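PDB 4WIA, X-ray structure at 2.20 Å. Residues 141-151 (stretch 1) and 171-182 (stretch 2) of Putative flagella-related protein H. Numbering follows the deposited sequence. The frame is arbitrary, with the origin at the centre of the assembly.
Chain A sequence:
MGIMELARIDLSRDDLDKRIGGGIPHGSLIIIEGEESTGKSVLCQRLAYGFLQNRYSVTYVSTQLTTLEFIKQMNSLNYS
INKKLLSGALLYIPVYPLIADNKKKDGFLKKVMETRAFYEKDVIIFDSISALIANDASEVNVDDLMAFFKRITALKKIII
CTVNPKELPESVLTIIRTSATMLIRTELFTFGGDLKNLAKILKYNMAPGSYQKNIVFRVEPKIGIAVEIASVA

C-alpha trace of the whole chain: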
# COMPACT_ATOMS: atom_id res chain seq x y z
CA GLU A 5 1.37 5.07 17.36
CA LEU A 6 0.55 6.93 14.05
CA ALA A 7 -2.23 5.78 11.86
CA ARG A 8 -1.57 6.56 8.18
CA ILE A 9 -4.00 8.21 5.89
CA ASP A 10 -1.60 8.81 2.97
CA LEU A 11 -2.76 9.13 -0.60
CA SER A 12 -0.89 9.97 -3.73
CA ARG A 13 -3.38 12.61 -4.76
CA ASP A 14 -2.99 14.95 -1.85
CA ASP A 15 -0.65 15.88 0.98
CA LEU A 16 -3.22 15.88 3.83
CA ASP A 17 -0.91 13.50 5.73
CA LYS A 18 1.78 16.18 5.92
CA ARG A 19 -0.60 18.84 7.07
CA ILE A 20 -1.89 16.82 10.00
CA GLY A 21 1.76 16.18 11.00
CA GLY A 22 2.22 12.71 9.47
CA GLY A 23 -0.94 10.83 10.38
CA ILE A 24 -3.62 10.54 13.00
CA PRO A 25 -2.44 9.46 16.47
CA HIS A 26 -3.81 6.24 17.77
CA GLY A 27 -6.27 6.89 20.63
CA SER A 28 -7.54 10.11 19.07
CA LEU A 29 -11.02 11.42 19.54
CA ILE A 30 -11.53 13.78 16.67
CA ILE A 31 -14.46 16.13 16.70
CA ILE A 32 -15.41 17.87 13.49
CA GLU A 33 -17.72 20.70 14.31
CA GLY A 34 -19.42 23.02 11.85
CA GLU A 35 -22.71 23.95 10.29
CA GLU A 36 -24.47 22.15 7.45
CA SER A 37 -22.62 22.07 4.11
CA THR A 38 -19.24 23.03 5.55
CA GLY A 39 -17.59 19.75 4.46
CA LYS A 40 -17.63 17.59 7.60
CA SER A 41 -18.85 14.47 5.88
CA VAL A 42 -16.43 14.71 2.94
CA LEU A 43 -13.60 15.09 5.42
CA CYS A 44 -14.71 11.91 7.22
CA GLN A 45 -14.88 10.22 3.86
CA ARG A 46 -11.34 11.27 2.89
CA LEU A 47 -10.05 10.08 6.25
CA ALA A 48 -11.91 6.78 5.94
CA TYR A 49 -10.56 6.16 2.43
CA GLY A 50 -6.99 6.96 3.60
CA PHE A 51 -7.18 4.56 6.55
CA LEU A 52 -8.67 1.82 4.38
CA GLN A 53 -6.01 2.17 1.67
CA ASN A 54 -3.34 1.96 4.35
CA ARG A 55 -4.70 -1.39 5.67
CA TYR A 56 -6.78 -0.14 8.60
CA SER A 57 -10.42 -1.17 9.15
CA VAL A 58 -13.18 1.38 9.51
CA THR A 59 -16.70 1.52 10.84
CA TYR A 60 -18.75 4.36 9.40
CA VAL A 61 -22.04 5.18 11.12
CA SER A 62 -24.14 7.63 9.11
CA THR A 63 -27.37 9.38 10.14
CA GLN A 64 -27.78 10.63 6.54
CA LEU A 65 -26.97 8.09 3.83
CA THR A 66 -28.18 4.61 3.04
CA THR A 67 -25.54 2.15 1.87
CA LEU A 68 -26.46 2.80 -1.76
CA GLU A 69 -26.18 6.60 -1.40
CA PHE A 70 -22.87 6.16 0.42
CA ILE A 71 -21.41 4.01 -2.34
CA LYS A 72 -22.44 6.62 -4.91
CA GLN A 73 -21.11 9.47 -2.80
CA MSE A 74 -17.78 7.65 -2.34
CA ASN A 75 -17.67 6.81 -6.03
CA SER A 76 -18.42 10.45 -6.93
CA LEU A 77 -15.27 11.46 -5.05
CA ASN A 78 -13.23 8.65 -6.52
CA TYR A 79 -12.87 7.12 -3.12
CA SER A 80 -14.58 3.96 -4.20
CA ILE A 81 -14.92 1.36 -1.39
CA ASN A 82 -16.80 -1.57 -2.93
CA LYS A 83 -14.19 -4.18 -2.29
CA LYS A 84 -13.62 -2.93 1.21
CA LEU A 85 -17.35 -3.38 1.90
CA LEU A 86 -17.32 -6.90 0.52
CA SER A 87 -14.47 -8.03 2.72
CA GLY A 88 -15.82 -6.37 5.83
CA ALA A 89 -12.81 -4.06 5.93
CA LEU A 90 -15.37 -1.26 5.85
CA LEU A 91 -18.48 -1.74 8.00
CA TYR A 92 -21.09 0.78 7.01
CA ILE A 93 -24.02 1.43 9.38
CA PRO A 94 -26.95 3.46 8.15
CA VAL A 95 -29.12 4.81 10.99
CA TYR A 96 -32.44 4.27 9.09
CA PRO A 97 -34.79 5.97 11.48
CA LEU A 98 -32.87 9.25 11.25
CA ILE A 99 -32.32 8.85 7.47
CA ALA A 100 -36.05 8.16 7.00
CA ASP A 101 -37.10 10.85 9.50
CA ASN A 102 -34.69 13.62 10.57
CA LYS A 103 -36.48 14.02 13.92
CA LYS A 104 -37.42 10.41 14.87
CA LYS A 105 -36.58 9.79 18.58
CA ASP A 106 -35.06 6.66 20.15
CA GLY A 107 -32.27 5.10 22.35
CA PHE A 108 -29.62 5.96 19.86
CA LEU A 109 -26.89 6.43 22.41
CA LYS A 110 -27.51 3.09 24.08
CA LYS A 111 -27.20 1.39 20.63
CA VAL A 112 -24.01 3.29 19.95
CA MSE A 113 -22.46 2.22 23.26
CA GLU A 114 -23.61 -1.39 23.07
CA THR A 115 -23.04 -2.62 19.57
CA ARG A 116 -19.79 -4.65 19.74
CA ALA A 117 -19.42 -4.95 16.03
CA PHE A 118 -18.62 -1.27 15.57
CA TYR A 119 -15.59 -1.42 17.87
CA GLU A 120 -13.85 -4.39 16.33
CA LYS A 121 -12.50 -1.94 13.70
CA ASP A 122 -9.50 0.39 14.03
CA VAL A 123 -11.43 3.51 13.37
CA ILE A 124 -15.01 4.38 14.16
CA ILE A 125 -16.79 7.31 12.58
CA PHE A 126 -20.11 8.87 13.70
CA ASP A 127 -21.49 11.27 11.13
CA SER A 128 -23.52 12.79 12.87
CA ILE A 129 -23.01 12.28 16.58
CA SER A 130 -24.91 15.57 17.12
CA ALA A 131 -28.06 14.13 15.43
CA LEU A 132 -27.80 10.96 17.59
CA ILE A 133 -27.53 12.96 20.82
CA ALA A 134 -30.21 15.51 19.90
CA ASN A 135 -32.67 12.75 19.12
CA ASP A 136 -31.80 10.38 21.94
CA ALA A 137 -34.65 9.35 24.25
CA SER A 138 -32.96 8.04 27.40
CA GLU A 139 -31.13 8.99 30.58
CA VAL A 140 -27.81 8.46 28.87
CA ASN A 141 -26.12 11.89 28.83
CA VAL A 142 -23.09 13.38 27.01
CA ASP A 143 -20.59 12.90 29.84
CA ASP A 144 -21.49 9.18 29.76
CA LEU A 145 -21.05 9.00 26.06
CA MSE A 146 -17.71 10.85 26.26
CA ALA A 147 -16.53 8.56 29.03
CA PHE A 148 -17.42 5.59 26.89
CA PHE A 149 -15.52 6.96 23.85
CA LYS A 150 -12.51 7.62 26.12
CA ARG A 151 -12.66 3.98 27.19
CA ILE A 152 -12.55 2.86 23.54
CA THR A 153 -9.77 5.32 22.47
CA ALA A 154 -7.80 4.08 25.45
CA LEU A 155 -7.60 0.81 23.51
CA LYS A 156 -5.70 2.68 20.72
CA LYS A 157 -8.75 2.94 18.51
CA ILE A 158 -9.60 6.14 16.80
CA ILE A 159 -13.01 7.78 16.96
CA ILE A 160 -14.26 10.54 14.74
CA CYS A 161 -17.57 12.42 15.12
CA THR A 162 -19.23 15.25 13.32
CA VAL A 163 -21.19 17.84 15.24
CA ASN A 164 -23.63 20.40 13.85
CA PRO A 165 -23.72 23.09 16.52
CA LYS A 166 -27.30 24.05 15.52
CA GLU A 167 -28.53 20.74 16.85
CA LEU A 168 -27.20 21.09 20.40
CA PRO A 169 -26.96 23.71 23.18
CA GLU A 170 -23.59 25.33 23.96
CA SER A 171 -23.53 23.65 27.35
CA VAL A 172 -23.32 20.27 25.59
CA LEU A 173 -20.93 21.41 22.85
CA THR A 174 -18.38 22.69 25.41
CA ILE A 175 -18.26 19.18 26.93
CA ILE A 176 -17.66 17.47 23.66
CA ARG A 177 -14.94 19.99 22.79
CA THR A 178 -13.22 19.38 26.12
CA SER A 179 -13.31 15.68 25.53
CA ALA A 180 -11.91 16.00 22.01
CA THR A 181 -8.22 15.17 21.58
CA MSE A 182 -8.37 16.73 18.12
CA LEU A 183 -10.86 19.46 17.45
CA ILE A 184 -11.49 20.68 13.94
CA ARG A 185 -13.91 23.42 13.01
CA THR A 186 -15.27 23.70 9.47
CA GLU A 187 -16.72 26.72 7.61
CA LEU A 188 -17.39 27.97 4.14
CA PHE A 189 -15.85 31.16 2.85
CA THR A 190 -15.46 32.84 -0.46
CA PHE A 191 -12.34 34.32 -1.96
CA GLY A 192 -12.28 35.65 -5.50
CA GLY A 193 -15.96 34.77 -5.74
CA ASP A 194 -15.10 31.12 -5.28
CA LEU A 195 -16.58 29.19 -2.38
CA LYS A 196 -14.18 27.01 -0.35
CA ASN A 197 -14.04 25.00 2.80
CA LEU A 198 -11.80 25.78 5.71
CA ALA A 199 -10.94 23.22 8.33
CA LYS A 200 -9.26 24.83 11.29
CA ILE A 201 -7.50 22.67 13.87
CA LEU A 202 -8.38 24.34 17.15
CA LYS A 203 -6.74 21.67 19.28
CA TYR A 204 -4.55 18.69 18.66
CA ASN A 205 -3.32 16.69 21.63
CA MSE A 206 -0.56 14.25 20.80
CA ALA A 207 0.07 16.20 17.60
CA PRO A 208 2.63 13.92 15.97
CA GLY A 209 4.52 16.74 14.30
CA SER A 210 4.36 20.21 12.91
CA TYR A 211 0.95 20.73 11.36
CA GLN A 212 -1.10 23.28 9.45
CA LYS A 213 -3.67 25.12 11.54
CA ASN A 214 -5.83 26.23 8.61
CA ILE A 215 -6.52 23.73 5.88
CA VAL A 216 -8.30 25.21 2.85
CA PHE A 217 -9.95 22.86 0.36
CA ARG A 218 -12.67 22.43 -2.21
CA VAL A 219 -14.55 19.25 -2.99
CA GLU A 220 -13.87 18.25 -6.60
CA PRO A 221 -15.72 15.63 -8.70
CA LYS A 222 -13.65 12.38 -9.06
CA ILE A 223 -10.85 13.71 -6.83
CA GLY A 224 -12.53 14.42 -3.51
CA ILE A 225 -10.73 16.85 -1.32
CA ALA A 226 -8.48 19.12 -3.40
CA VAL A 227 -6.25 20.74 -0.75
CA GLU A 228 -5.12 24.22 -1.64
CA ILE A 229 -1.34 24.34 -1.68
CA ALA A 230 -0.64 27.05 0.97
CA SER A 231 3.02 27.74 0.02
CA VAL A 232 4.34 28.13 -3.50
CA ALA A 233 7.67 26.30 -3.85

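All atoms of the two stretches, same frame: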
# COMPACT_ATOMS: atom_id res chain seq x y z
N ASN A 141 -26.57 10.53 29.17
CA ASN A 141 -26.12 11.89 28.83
C ASN A 141 -24.72 11.93 28.17
O ASN A 141 -24.04 10.90 27.99
CB ASN A 141 -26.25 12.82 30.06
CG ASN A 141 -25.20 12.56 31.14
OD1 ASN A 141 -24.03 12.34 30.87
ND2 ASN A 141 -25.63 12.66 32.38
N VAL A 142 -24.31 13.14 27.79
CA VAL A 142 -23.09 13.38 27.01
C VAL A 142 -21.82 12.98 27.74
O VAL A 142 -20.94 12.39 27.15
CB VAL A 142 -23.02 14.85 26.53
CG1 VAL A 142 -21.77 15.11 25.67
CG2 VAL A 142 -24.25 15.12 25.69
N ASP A 143 -21.74 13.30 29.03
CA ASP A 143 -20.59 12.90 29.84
C ASP A 143 -20.39 11.38 29.81
O ASP A 143 -19.26 10.89 29.82
CB ASP A 143 -20.80 13.36 31.29
CG ASP A 143 -20.87 14.86 31.42
OD1 ASP A 143 -19.95 15.56 30.95
OD2 ASP A 143 -21.85 15.36 31.99
N ASP A 144 -21.52 10.65 29.81
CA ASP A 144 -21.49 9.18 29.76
C ASP A 144 -20.97 8.73 28.43
O ASP A 144 -20.18 7.80 28.32
CB ASP A 144 -22.88 8.57 29.93
CG ASP A 144 -23.53 8.89 31.29
OD1 ASP A 144 -22.84 8.92 32.33
OD2 ASP A 144 -24.75 9.10 31.29
N LEU A 145 -21.47 9.36 27.38
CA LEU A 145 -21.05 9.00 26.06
C LEU A 145 -19.56 9.29 25.88
O LEU A 145 -18.82 8.46 25.33
CB LEU A 145 -21.85 9.77 25.02
CG LEU A 145 -21.52 9.45 23.57
CD1 LEU A 145 -21.98 8.04 23.20
CD2 LEU A 145 -22.16 10.51 22.70
N MSE A 146 -19.13 10.46 26.36
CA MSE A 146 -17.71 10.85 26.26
C MSE A 146 -16.86 9.88 27.02
O MSE A 146 -15.82 9.46 26.55
CB MSE A 146 -17.44 12.29 26.74
CG MSE A 146 -18.09 13.38 25.86
SE MSE A 146 -17.71 13.35 23.93
CE MSE A 146 -16.43 11.85 24.01
N ALA A 147 -17.28 9.52 28.20
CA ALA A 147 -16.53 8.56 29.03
C ALA A 147 -16.40 7.23 28.32
O ALA A 147 -15.36 6.59 28.40
CB ALA A 147 -17.22 8.39 30.39
N PHE A 148 -17.46 6.82 27.64
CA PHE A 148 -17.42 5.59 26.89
C PHE A 148 -16.43 5.66 25.73
O PHE A 148 -15.63 4.75 25.51
CB PHE A 148 -18.82 5.28 26.36
CG PHE A 148 -18.82 4.22 25.30
CD1 PHE A 148 -18.69 2.88 25.67
CD2 PHE A 148 -18.78 4.56 23.97
CE1 PHE A 148 -18.63 1.90 24.73
CE2 PHE A 148 -18.72 3.56 22.99
CZ PHE A 148 -18.65 2.22 23.38
N PHE A 149 -16.52 6.73 24.95
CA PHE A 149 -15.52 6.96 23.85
C PHE A 149 -14.07 6.97 24.36
O PHE A 149 -13.19 6.38 23.73
CB PHE A 149 -15.79 8.26 23.09
CG PHE A 149 -16.97 8.21 22.15
CD1 PHE A 149 -17.54 7.02 21.76
CD2 PHE A 149 -17.51 9.39 21.68
CE1 PHE A 149 -18.62 7.00 20.93
CE2 PHE A 149 -18.58 9.38 20.82
CZ PHE A 149 -19.12 8.19 20.42
N LYS A 150 -13.85 7.63 25.48
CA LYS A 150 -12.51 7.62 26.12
C LYS A 150 -11.99 6.21 26.48
O LYS A 150 -10.81 5.94 26.39
CB LYS A 150 -12.51 8.52 27.38
CG LYS A 150 -12.48 10.00 27.03
CD LYS A 150 -11.44 10.37 25.98
CE LYS A 150 -11.61 11.86 25.69
NZ LYS A 150 -10.42 12.65 25.36
N ARG A 151 -12.91 5.36 26.87
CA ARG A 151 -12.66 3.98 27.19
C ARG A 151 -12.25 3.23 25.92
O ARG A 151 -11.26 2.51 25.90
CB ARG A 151 -13.97 3.42 27.79
CG ARG A 151 -13.89 2.70 29.11
CD ARG A 151 -15.01 3.14 30.09
NE ARG A 151 -16.38 2.82 29.62
CZ ARG A 151 -17.51 3.48 29.93
NH1 ARG A 151 -18.67 3.08 29.39
NH2 ARG A 151 -17.49 4.53 30.76
N SER A 171 -23.92 24.39 26.15
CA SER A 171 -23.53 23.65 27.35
C SER A 171 -23.00 22.27 26.94
O SER A 171 -21.92 21.86 27.36
CB SER A 171 -24.71 23.57 28.34
OG SER A 171 -25.79 22.82 27.81
N VAL A 172 -23.71 21.60 26.04
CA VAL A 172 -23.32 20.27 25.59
C VAL A 172 -22.06 20.31 24.69
O VAL A 172 -21.14 19.46 24.80
CB VAL A 172 -24.49 19.64 24.82
CG1 VAL A 172 -24.11 18.27 24.31
CG2 VAL A 172 -25.74 19.55 25.68
N LEU A 173 -22.04 21.29 23.81
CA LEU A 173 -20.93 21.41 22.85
C LEU A 173 -19.60 21.58 23.58
O LEU A 173 -18.63 20.91 23.25
CB LEU A 173 -21.18 22.59 21.90
CG LEU A 173 -22.35 22.43 20.92
CD1 LEU A 173 -22.73 23.76 20.25
CD2 LEU A 173 -22.08 21.35 19.91
N THR A 174 -19.57 22.48 24.57
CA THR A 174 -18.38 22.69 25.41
C THR A 174 -17.82 21.39 25.98
O THR A 174 -16.61 21.24 26.10
CB THR A 174 -18.73 23.61 26.57
OG1 THR A 174 -19.08 24.92 26.07
CG2 THR A 174 -17.56 23.74 27.52
N ILE A 175 -18.69 20.44 26.33
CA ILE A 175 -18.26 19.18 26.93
C ILE A 175 -17.59 18.33 25.91
O ILE A 175 -16.58 17.68 26.16
CB ILE A 175 -19.45 18.40 27.58
CG1 ILE A 175 -19.97 19.16 28.79
CG2 ILE A 175 -19.05 16.98 27.98
CD1 ILE A 175 -21.36 18.74 29.22
N ILE A 176 -18.20 18.28 24.74
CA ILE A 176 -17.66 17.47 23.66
C ILE A 176 -16.28 18.01 23.31
O ILE A 176 -15.34 17.26 23.11
CB ILE A 176 -18.60 17.48 22.43
CG1 ILE A 176 -19.91 16.76 22.80
CG2 ILE A 176 -17.95 16.81 21.23
CD1 ILE A 176 -21.02 16.94 21.78
N ARG A 177 -16.19 19.33 23.22
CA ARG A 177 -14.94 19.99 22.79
C ARG A 177 -13.85 19.68 23.79
O ARG A 177 -12.72 19.43 23.41
CB ARG A 177 -15.10 21.51 22.68
CG ARG A 177 -15.97 22.00 21.54
CD ARG A 177 -16.26 23.46 21.78
NE ARG A 177 -17.20 24.11 20.86
CZ ARG A 177 -18.29 24.84 21.19
NH1 ARG A 177 -19.04 25.40 20.24
NH2 ARG A 177 -18.65 25.03 22.44
N THR A 178 -14.19 19.74 25.08
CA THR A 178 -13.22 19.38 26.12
C THR A 178 -12.74 17.93 25.97
O THR A 178 -11.57 17.62 26.13
CB THR A 178 -13.80 19.64 27.53
OG1 THR A 178 -13.94 21.06 27.69
CG2 THR A 178 -12.87 19.12 28.63
N SER A 179 -13.65 17.05 25.64
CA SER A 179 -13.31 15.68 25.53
C SER A 179 -12.48 15.43 24.27
O SER A 179 -11.66 14.53 24.21
CB SER A 179 -14.62 14.91 25.53
OG SER A 179 -14.44 13.60 26.04
N ALA A 180 -12.65 16.23 23.25
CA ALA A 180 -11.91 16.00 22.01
C ALA A 180 -10.38 15.98 22.26
O ALA A 180 -9.88 16.79 23.01
CB ALA A 180 -12.25 17.09 21.00
N THR A 181 -9.65 15.05 21.65
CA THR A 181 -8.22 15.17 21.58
C THR A 181 -7.81 16.02 20.35
O THR A 181 -6.82 16.75 20.39
CB THR A 181 -7.51 13.81 21.50
OG1 THR A 181 -7.82 13.18 20.25
CG2 THR A 181 -7.92 12.96 22.65
N MSE A 182 -8.57 15.91 19.28
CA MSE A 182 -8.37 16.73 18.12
C MSE A 182 -9.68 17.40 17.81
O MSE A 182 -10.66 16.76 17.56
CB MSE A 182 -7.91 15.87 16.95
CG MSE A 182 -7.57 16.73 15.73
SE MSE A 182 -7.02 15.55 14.29
CE MSE A 182 -6.16 16.86 13.16

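Helices 142-151 and 171-179 run side by side in the same direction, their axes 14° apart and 10.1 Å at closest approach. The contact follows one face of the first helix, where V142, M146 and K150 recur at intervals of four residues.

V142 points toward the second helix in the t rotamer; both methyls reach V172, and CG1 also reaches I175 and I176. V142 CG2 lies 3.4 Å from CG1 of V172, a tight apolar contact, whereas V142 CG1 packs 3.8 Å from CG1 of I176 and 4.0 Å from CG2 of I175. I175 (m, t) also points toward the first helix, and its CG2 serves three neighbours: besides V142, it lies 3.4 Å from OD1 of D143 and 4.3 Å from CG of M146. D143 thus brings a carboxylate oxygen against a methyl.

One turn on, M146, a selenomethionine, sits where the backbones come close, its CA 6.6 Å from that of S179. Its chi1 and chi2 are both m, placing M146 SE 4.2 Å from CG1 of I176; chi3, at -4°, is nearly eclipsed and folds the terminal methyl back, so that M146 CE lies 3.3 Å from OG of S179.

The polar link is made by K150. Its CA-to-CB bond points sideways, but the m, m, t course of chi1 to chi3, with chi4 at 147° between wells, brings the ammonium group to the end of the second helix, where K150 NZ donates a short 2.5 Å hydrogen bond to the backbone O of S179. The methyl CG2 of T181 lies 3.7 Å from NZ of K150.

At the start of the first helix, N141 OD1 caps it by accepting from D144 N (3.2 Å), and N141 N donates a hydrogen bond back to D144 OD2 (3.1 Å).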